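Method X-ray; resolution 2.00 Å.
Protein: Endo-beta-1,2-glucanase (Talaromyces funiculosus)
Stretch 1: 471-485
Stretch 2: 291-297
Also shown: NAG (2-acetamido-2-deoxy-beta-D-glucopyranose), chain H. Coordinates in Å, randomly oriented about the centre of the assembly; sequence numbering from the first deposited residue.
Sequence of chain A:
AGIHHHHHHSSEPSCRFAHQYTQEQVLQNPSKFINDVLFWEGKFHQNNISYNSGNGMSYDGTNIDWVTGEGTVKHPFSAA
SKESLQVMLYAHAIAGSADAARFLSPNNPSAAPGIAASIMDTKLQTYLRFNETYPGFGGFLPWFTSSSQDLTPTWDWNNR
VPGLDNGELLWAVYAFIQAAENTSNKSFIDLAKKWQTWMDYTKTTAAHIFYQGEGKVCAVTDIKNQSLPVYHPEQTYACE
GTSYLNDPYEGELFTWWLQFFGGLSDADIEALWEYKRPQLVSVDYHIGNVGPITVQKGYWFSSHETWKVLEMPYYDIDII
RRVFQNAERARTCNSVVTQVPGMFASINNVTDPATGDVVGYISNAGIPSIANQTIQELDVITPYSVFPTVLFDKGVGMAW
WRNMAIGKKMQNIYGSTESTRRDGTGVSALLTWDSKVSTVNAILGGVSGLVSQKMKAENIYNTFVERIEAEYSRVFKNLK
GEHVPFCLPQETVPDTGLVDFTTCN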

ATOM      1  N   GLU A 471      15.180 -10.179  15.398  1.00 14.13           N
ATOM      2  CA  GLU A 471      15.728  -8.932  14.898  1.00 14.02           C
ATOM      3  C   GLU A 471      15.140  -7.768  15.707  1.00 14.35           C
ATOM      4  O   GLU A 471      15.881  -6.880  16.142  1.00 14.31           O
ATOM      5  CB  GLU A 471      15.490  -8.777  13.392  1.00 14.00           C
ATOM      6  CG  GLU A 471      16.267  -9.759  12.535  1.00 13.70           C
ATOM      7  CD  GLU A 471      17.786  -9.682  12.630  1.00 13.57           C
ATOM      8  OE1 GLU A 471      18.326  -8.573  12.876  1.00 13.68           O
ATOM      9  OE2 GLU A 471      18.433 -10.731  12.480  1.00 13.49           O
ATOM     10  N   TYR A 472      13.817  -7.780  15.912  1.00 14.45           N
ATOM     11  CA  TYR A 472      13.127  -6.672  16.574  1.00 14.69           C
ATOM     12  C   TYR A 472      13.449  -6.666  18.079  1.00 15.40           C
ATOM     13  O   TYR A 472      13.700  -5.598  18.628  1.00 15.62           O
ATOM     14  CB  TYR A 472      11.624  -6.693  16.273  1.00 14.44           C
ATOM     15  CG  TYR A 472      11.254  -5.923  15.028  1.00 14.15           C
ATOM     16  CD1 TYR A 472      10.991  -4.567  15.088  1.00 13.72           C
ATOM     17  CD2 TYR A 472      11.196  -6.537  13.787  1.00 14.03           C
ATOM     18  CE1 TYR A 472      10.696  -3.836  13.952  1.00 13.35           C
ATOM     19  CE2 TYR A 472      10.877  -5.820  12.642  1.00 14.02           C
ATOM     20  CZ  TYR A 472      10.626  -4.462  12.725  1.00 13.46           C
ATOM     21  OH  TYR A 472      10.314  -3.743  11.606  1.00 13.34           O
ATOM     22  N   SER A 473      13.501  -7.843  18.725  1.00 15.97           N
ATOM     23  CA  SER A 473      13.724  -7.891  20.175  1.00 16.47           C
ATOM     24  C   SER A 473      15.161  -7.473  20.518  1.00 17.31           C
ATOM     25  O   SER A 473      15.412  -7.022  21.631  1.00 17.50           O
ATOM     26  CB  SER A 473      13.357  -9.232  20.775  1.00 15.82           C
ATOM     27  OG  SER A 473      14.201 -10.266  20.306  1.00 15.51           O
ATOM     28  N   ARG A 474      16.089  -7.575  19.558  1.00 18.15           N
ATOM     29  CA  ARG A 474      17.483  -7.173  19.780  1.00 19.36           C
ATOM     30  C   ARG A 474      17.633  -5.645  19.797  1.00 18.73           C
ATOM     31  O   ARG A 474      18.531  -5.125  20.460  1.00 18.77           O
ATOM     32  CB  ARG A 474      18.399  -7.780  18.708  1.00 21.59           C
ATOM     33  CG  ARG A 474      18.721  -9.246  18.958  1.00 24.08           C
ATOM     34  CD  ARG A 474      19.426  -9.944  17.816  1.00 26.25           C
ATOM     35  NE  ARG A 474      20.793  -9.472  17.690  1.00 30.44           N
ATOM     36  CZ  ARG A 474      21.635  -9.869  16.738  1.00 32.70           C
ATOM     37  NH1 ARG A 474      21.286 -10.834  15.901  1.00 33.40           N
ATOM     38  NH2 ARG A 474      22.812  -9.286  16.621  1.00 31.34           N
ATOM     39  N   VAL A 475      16.764  -4.936  19.068  1.00 17.95           N
ATOM     40  CA  VAL A 475      16.878  -3.481  18.888  1.00 17.90           C
ATOM     41  C   VAL A 475      15.945  -2.731  19.855  1.00 18.09           C
ATOM     42  O   VAL A 475      16.331  -1.666  20.372  1.00 16.83           O
ATOM     43  CB  VAL A 475      16.594  -3.093  17.426  1.00 17.65           C
ATOM     44  CG1 VAL A 475      16.424  -1.585  17.250  1.00 17.68           C
ATOM     45  CG2 VAL A 475      17.678  -3.632  16.499  1.00 17.87           C
ATOM     46  N   PHE A 476      14.737  -3.276  20.088  1.00 17.24           N
ATOM     47  CA  PHE A 476      13.682  -2.580  20.825  1.00 18.59           C
ATOM     48  C   PHE A 476      13.544  -3.146  22.245  1.00 20.63           C
ATOM     49  O   PHE A 476      12.818  -4.110  22.487  1.00 19.34           O
ATOM     50  CB  PHE A 476      12.382  -2.628  20.022  1.00 17.39           C
ATOM     51  CG  PHE A 476      12.486  -1.893  18.712  1.00 16.48           C
ATOM     52  CD1 PHE A 476      12.388  -0.511  18.666  1.00 16.53           C
ATOM     53  CD2 PHE A 476      12.742  -2.579  17.533  1.00 16.54           C
ATOM     54  CE1 PHE A 476      12.514   0.169  17.465  1.00 16.29           C
ATOM     55  CE2 PHE A 476      12.877  -1.901  16.330  1.00 16.77           C
ATOM     56  CZ  PHE A 476      12.761  -0.525  16.297  1.00 16.75           C
ATOM     57  N   LYS A 477      14.256  -2.506  23.177  1.00 23.61           N
ATOM     58  CA  LYS A 477      14.254  -2.824  24.609  1.00 27.75           C
ATOM     59  C   LYS A 477      13.771  -1.598  25.395  1.00 28.36           C
ATOM     60  O   LYS A 477      13.935  -0.455  24.961  1.00 31.11           O
ATOM     61  CB  LYS A 477      15.670  -3.218  25.031  1.00 29.07           C
ATOM     62  CG  LYS A 477      16.299  -4.293  24.161  1.00 30.99           C
ATOM     63  CD  LYS A 477      17.780  -4.470  24.350  1.00 32.92           C
ATOM     64  CE  LYS A 477      18.607  -3.571  23.459  1.00 35.43           C
ATOM     65  NZ  LYS A 477      20.041  -3.924  23.538  1.00 37.97           N
ATOM     66  N   ASN A 478      13.166  -1.834  26.559  1.00 31.12           N
ATOM     67  CA  ASN A 478      12.788  -0.758  27.486  1.00 30.06           C
ATOM     68  C   ASN A 478      12.006   0.331  26.733  1.00 27.17           C
ATOM     69  O   ASN A 478      12.365   1.513  26.803  1.00 27.77           O
ATOM     70  CB  ASN A 478      14.021  -0.167  28.174  1.00 32.58           C
ATOM     71  CG  ASN A 478      14.993  -1.229  28.649  1.00 34.91           C
ATOM     72  OD1 ASN A 478      14.678  -2.002  29.547  1.00 36.58           O
ATOM     73  ND2 ASN A 478      16.173  -1.280  28.049  1.00 36.03           N
ATOM     74  N   LEU A 479      10.950  -0.075  26.015  1.00 23.28           N
ATOM     75  CA  LEU A 479      10.068   0.858  25.296  1.00 21.41           C
ATOM     76  C   LEU A 479       9.603   1.937  26.272  1.00 20.10           C
ATOM     77  O   LEU A 479       9.286   1.629  27.406  1.00 19.53           O
ATOM     78  CB  LEU A 479       8.843   0.125  24.740  1.00 20.81           C
ATOM     79  CG  LEU A 479       9.104  -0.923  23.662  1.00 20.78           C
ATOM     80  CD1 LEU A 479       7.799  -1.349  23.016  1.00 21.22           C
ATOM     81  CD2 LEU A 479      10.073  -0.417  22.612  1.00 20.85           C
ATOM     82  N   LYS A 480       9.555   3.181  25.803  1.00 19.70           N
ATOM     83  CA  LYS A 480       8.892   4.265  26.509  1.00 20.40           C
ATOM     84  C   LYS A 480       7.611   4.634  25.759  1.00 19.41           C
ATOM     85  O   LYS A 480       7.503   4.416  24.537  1.00 17.76           O
ATOM     86  CB  LYS A 480       9.805   5.491  26.632  1.00 22.19           C
ATOM     87  CG  LYS A 480      11.123   5.224  27.344  1.00 24.41           C
ATOM     88  CD  LYS A 480      12.073   6.391  27.358  1.00 27.67           C
ATOM     89  CE  LYS A 480      13.525   5.963  27.484  1.00 29.90           C
ATOM     90  NZ  LYS A 480      14.102   5.613  26.156  1.00 31.52           N
ATOM     91  N   GLY A 481       6.647   5.172  26.518  1.00 16.55           N
ATOM     92  CA  GLY A 481       5.519   5.873  25.963  1.00 16.53           C
ATOM     93  C   GLY A 481       4.343   4.962  25.671  1.00 16.27           C
ATOM     94  O   GLY A 481       3.386   5.397  25.031  1.00 15.63           O
ATOM     95  N   GLU A 482       4.376   3.726  26.183  1.00 16.24           N
ATOM     96  CA  GLU A 482       3.308   2.761  25.890  1.00 17.75           C
ATOM     97  C   GLU A 482       2.007   3.146  26.624  1.00 19.26           C
ATOM     98  O   GLU A 482       0.949   2.612  26.313  1.00 19.19           O
ATOM     99  CB  GLU A 482       3.731   1.338  26.247  1.00 17.30           C
ATOM    100  CG  GLU A 482       4.826   0.788  25.360  1.00 17.21           C
ATOM    101  CD  GLU A 482       4.957  -0.718  25.446  1.00 17.60           C
ATOM    102  OE1 GLU A 482       5.769  -1.176  26.258  1.00 18.46           O
ATOM    103  OE2 GLU A 482       4.224  -1.431  24.708  1.00 17.01           O
ATOM    104  N   HIS A 483       2.097   4.092  27.569  1.00 20.23           N
ATOM    105  CA  HIS A 483       0.953   4.607  28.317  1.00 22.46           C
ATOM    106  C   HIS A 483       0.352   5.844  27.627  1.00 21.39           C
ATOM    107  O   HIS A 483      -0.664   6.344  28.069  1.00 21.33           O
ATOM    108  CB  HIS A 483       1.346   4.915  29.770  1.00 24.31           C
ATOM    109  CG  HIS A 483       1.601   3.692  30.580  1.00 28.29           C
ATOM    110  ND1 HIS A 483       2.858   3.123  30.692  1.00 31.28           N
ATOM    111  CD2 HIS A 483       0.766   2.904  31.296  1.00 31.87           C
ATOM    112  CE1 HIS A 483       2.786   2.045  31.452  1.00 32.28           C
ATOM    113  NE2 HIS A 483       1.518   1.890  31.835  1.00 31.70           N
ATOM    114  N   VAL A 484       0.974   6.350  26.551  1.00 19.00           N
ATOM    115  CA  VAL A 484       0.441   7.515  25.852  1.00 17.59           C
ATOM    116  C   VAL A 484      -0.731   7.068  24.979  1.00 17.13           C
ATOM    117  O   VAL A 484      -0.539   6.358  23.998  1.00 16.92           O
ATOM    118  CB  VAL A 484       1.527   8.236  25.034  1.00 17.51           C
ATOM    119  CG1 VAL A 484       0.936   9.362  24.200  1.00 17.08           C
ATOM    120  CG2 VAL A 484       2.646   8.756  25.937  1.00 17.66           C
ATOM    121  N   PRO A 485      -1.983   7.478  25.280  1.00 16.06           N
ATOM    122  CA  PRO A 485      -3.124   7.138  24.434  1.00 15.58           C
ATOM    123  C   PRO A 485      -3.007   7.756  23.035  1.00 14.98           C
ATOM    124  O   PRO A 485      -2.342   8.808  22.874  1.00 14.12           O
ATOM    125  CB  PRO A 485      -4.323   7.754  25.170  1.00 15.97           C
ATOM    126  CG  PRO A 485      -3.841   7.892  26.597  1.00 16.27           C
ATOM    127  CD  PRO A 485      -2.386   8.288  26.445  1.00 16.57           C
TER
HETATM  128  C1  NAG H 605      20.263   7.250   7.496  1.00 26.22           C
HETATM  129  C2  NAG H 605      21.225   7.715   8.587  1.00 26.75           C
HETATM  130  C3  NAG H 605      22.639   7.368   8.144  1.00 29.32           C
HETATM  131  C4  NAG H 605      22.732   5.855   7.971  1.00 29.57           C
HETATM  132  C5  NAG H 605      21.807   5.468   6.810  1.00 28.73           C
HETATM  133  C6  NAG H 605      21.812   3.975   6.498  1.00 27.41           C
HETATM  134  C7  NAG H 605      20.513   9.697   9.865  1.00 25.59           C
HETATM  135  C8  NAG H 605      20.466  11.186   9.888  1.00 25.06           C
HETATM  136  N2  NAG H 605      21.122   9.145   8.819  1.00 26.36           N
HETATM  137  O3  NAG H 605      23.548   7.805   9.139  1.00 30.00           O
HETATM  138  O4  NAG H 605      24.096   5.448   7.798  1.00 32.90           O
HETATM  139  O5  NAG H 605      20.477   5.859   7.178  1.00 27.08           O
HETATM  140  O6  NAG H 605      21.665   3.221   7.712  1.00 27.84           O
HETATM  141  O7  NAG H 605      20.000   9.043  10.748  1.00 26.53           O
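Stretch 2 (291-297) GPITVQK

Lys480 and Thr294 set the register of this contact with a reciprocal pair of hydrogen bonds. Thr294 N donates to Lys480 O at 3.0 Å, nearly straight at 170°, and Lys480 N donates to Thr294 OG1, also at 3.0 Å. A threonine side chain thus takes the amide of the residue whose carbonyl its own backbone amide engages, so one threonine holds both the N and the O of Lys480, a residue in extended conformation. The third bond is remote from this pair: Tyr472 OH, in the helical part of stretch 1, donates to Gln296 OE1 at a short 2.5 Å, the oxygen lying at the ring edge near its plane. The all-trans chi1 and chi2 of Gln296 carry its amide out to that hydroxyl.

Stretch 2 is strand through Gln296, continuing one that begins earlier in the chain, with a cis peptide bond before Pro292. It runs against the order of stretch 1: Gln296 lies by Phe476, with CA atoms 8.2 Å apart, whereas Ile293 lies by Gly481, with CA atoms only 4.1 Å apart. That closeness depends on glycine. Gly481 CA is 3.2 Å from Pro292 O, and a CB there would clash with that oxygen and with Ile293 CA; its positive phi also favours glycine. Lys480 O further receives a CA-H contact from Ile293 CA at 3.5 Å.

Packing completes the fit. Phe476 points toward the strand, its CZ 3.7 Å from Gln296 CB and its CE1 3.6 Å from Val295 O at the ring edge. Leu479 CD2 meets Thr294 CG2 at 3.8 Å, and Lys480 CD lies 3.7 Å from Pro292 CG. At the close of the type I turn from Gly481 to Val484, Val484 CG1 reaches Ile293 CD1 at 4.0 Å. Beyond the strand, Lys297 sets out sideways, and its NZ donates to NAG O7 at a very short 2.4 Å.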

ATOM      1  N   GLY A 291       5.357  12.471  24.769  1.00 15.55           N
ATOM      2  CA  GLY A 291       6.429  11.480  24.789  1.00 16.05           C
ATOM      3  C   GLY A 291       7.274  11.557  26.058  1.00 15.85           C
ATOM      4  O   GLY A 291       6.936  12.277  26.987  1.00 16.48           O
ATOM      5  N   PRO A 292       8.410  10.834  26.135  1.00 15.74           N
ATOM      6  CA  PRO A 292       8.957  10.111  24.989  1.00 15.27           C
ATOM      7  C   PRO A 292       8.142   8.875  24.579  1.00 14.56           C
ATOM      8  O   PRO A 292       7.582   8.207  25.433  1.00 14.31           O
ATOM      9  CB  PRO A 292      10.356   9.707  25.473  1.00 15.55           C
ATOM     10  CG  PRO A 292      10.207   9.596  26.974  1.00 15.94           C
ATOM     11  CD  PRO A 292       9.239  10.695  27.342  1.00 16.07           C
ATOM     12  N   ILE A 293       8.091   8.614  23.268  1.00 14.10           N
ATOM     13  CA  ILE A 293       7.520   7.395  22.707  1.00 13.92           C
ATOM     14  C   ILE A 293       8.587   6.723  21.831  1.00 13.55           C
ATOM     15  O   ILE A 293       9.016   7.292  20.829  1.00 14.00           O
ATOM     16  CB  ILE A 293       6.240   7.671  21.894  1.00 13.78           C
ATOM     17  CG1 ILE A 293       5.173   8.420  22.690  1.00 13.72           C
ATOM     18  CG2 ILE A 293       5.685   6.362  21.342  1.00 13.92           C
ATOM     19  CD1 ILE A 293       4.159   9.138  21.828  1.00 13.55           C
ATOM     20  N   THR A 294       8.979   5.501  22.195  1.00 13.16           N
ATOM     21  CA  THR A 294       9.954   4.731  21.433  1.00 13.19           C
ATOM     22  C   THR A 294       9.289   4.165  20.176  1.00 13.10           C
ATOM     23  O   THR A 294       8.250   3.481  20.256  1.00 12.77           O
ATOM     24  CB  THR A 294      10.555   3.584  22.254  1.00 13.96           C
ATOM     25  OG1 THR A 294      11.105   4.139  23.447  1.00 13.43           O
ATOM     26  CG2 THR A 294      11.618   2.823  21.491  1.00 14.00           C
ATOM     27  N   VAL A 295       9.908   4.448  19.025  1.00 12.81           N
ATOM     28  CA  VAL A 295       9.427   3.979  17.745  1.00 12.85           C
ATOM     29  C   VAL A 295      10.594   3.408  16.941  1.00 12.82           C
ATOM     30  O   VAL A 295      11.766   3.688  17.212  1.00 12.87           O
ATOM     31  CB  VAL A 295       8.734   5.110  16.960  1.00 12.59           C
ATOM     32  CG1 VAL A 295       7.532   5.643  17.710  1.00 12.40           C
ATOM     33  CG2 VAL A 295       9.698   6.239  16.610  1.00 12.81           C
ATOM     34  N   GLN A 296      10.235   2.634  15.918  1.00 13.37           N
ATOM     35  CA  GLN A 296      11.126   2.319  14.817  1.00 12.96           C
ATOM     36  C   GLN A 296      11.375   3.589  13.997  1.00 13.25           C
ATOM     37  O   GLN A 296      10.428   4.201  13.479  1.00 12.97           O
ATOM     38  CB  GLN A 296      10.495   1.260  13.917  1.00 13.12           C
ATOM     39  CG  GLN A 296      11.357   0.919  12.708  1.00 12.87           C
ATOM     40  CD  GLN A 296      10.672  -0.102  11.842  1.00 12.42           C
ATOM     41  OE1 GLN A 296      10.894  -1.299  11.990  1.00 12.62           O
ATOM     42  NE2 GLN A 296       9.818   0.373  10.953  1.00 12.21           N
ATOM     43  N   LYS A 297      12.648   3.963  13.861  1.00 13.46           N
ATOM     44  CA  LYS A 297      13.027   5.108  13.061  1.00 14.04           C
ATOM     45  C   LYS A 297      12.579   4.880  11.612  1.00 13.14           C
ATOM     46  O   LYS A 297      12.777   3.806  11.061  1.00 12.70           O
ATOM     47  CB  LYS A 297      14.533   5.336  13.153  1.00 15.43           C
ATOM     48  CG  LYS A 297      15.011   6.668  12.596  1.00 16.96           C
ATOM     49  CD  LYS A 297      16.503   6.839  12.746  1.00 17.86           C
ATOM     50  CE  LYS A 297      16.971   8.184  12.247  1.00 20.12           C
ATOM     51  NZ  LYS A 297      18.428   8.340  12.449  1.00 21.45           N
TER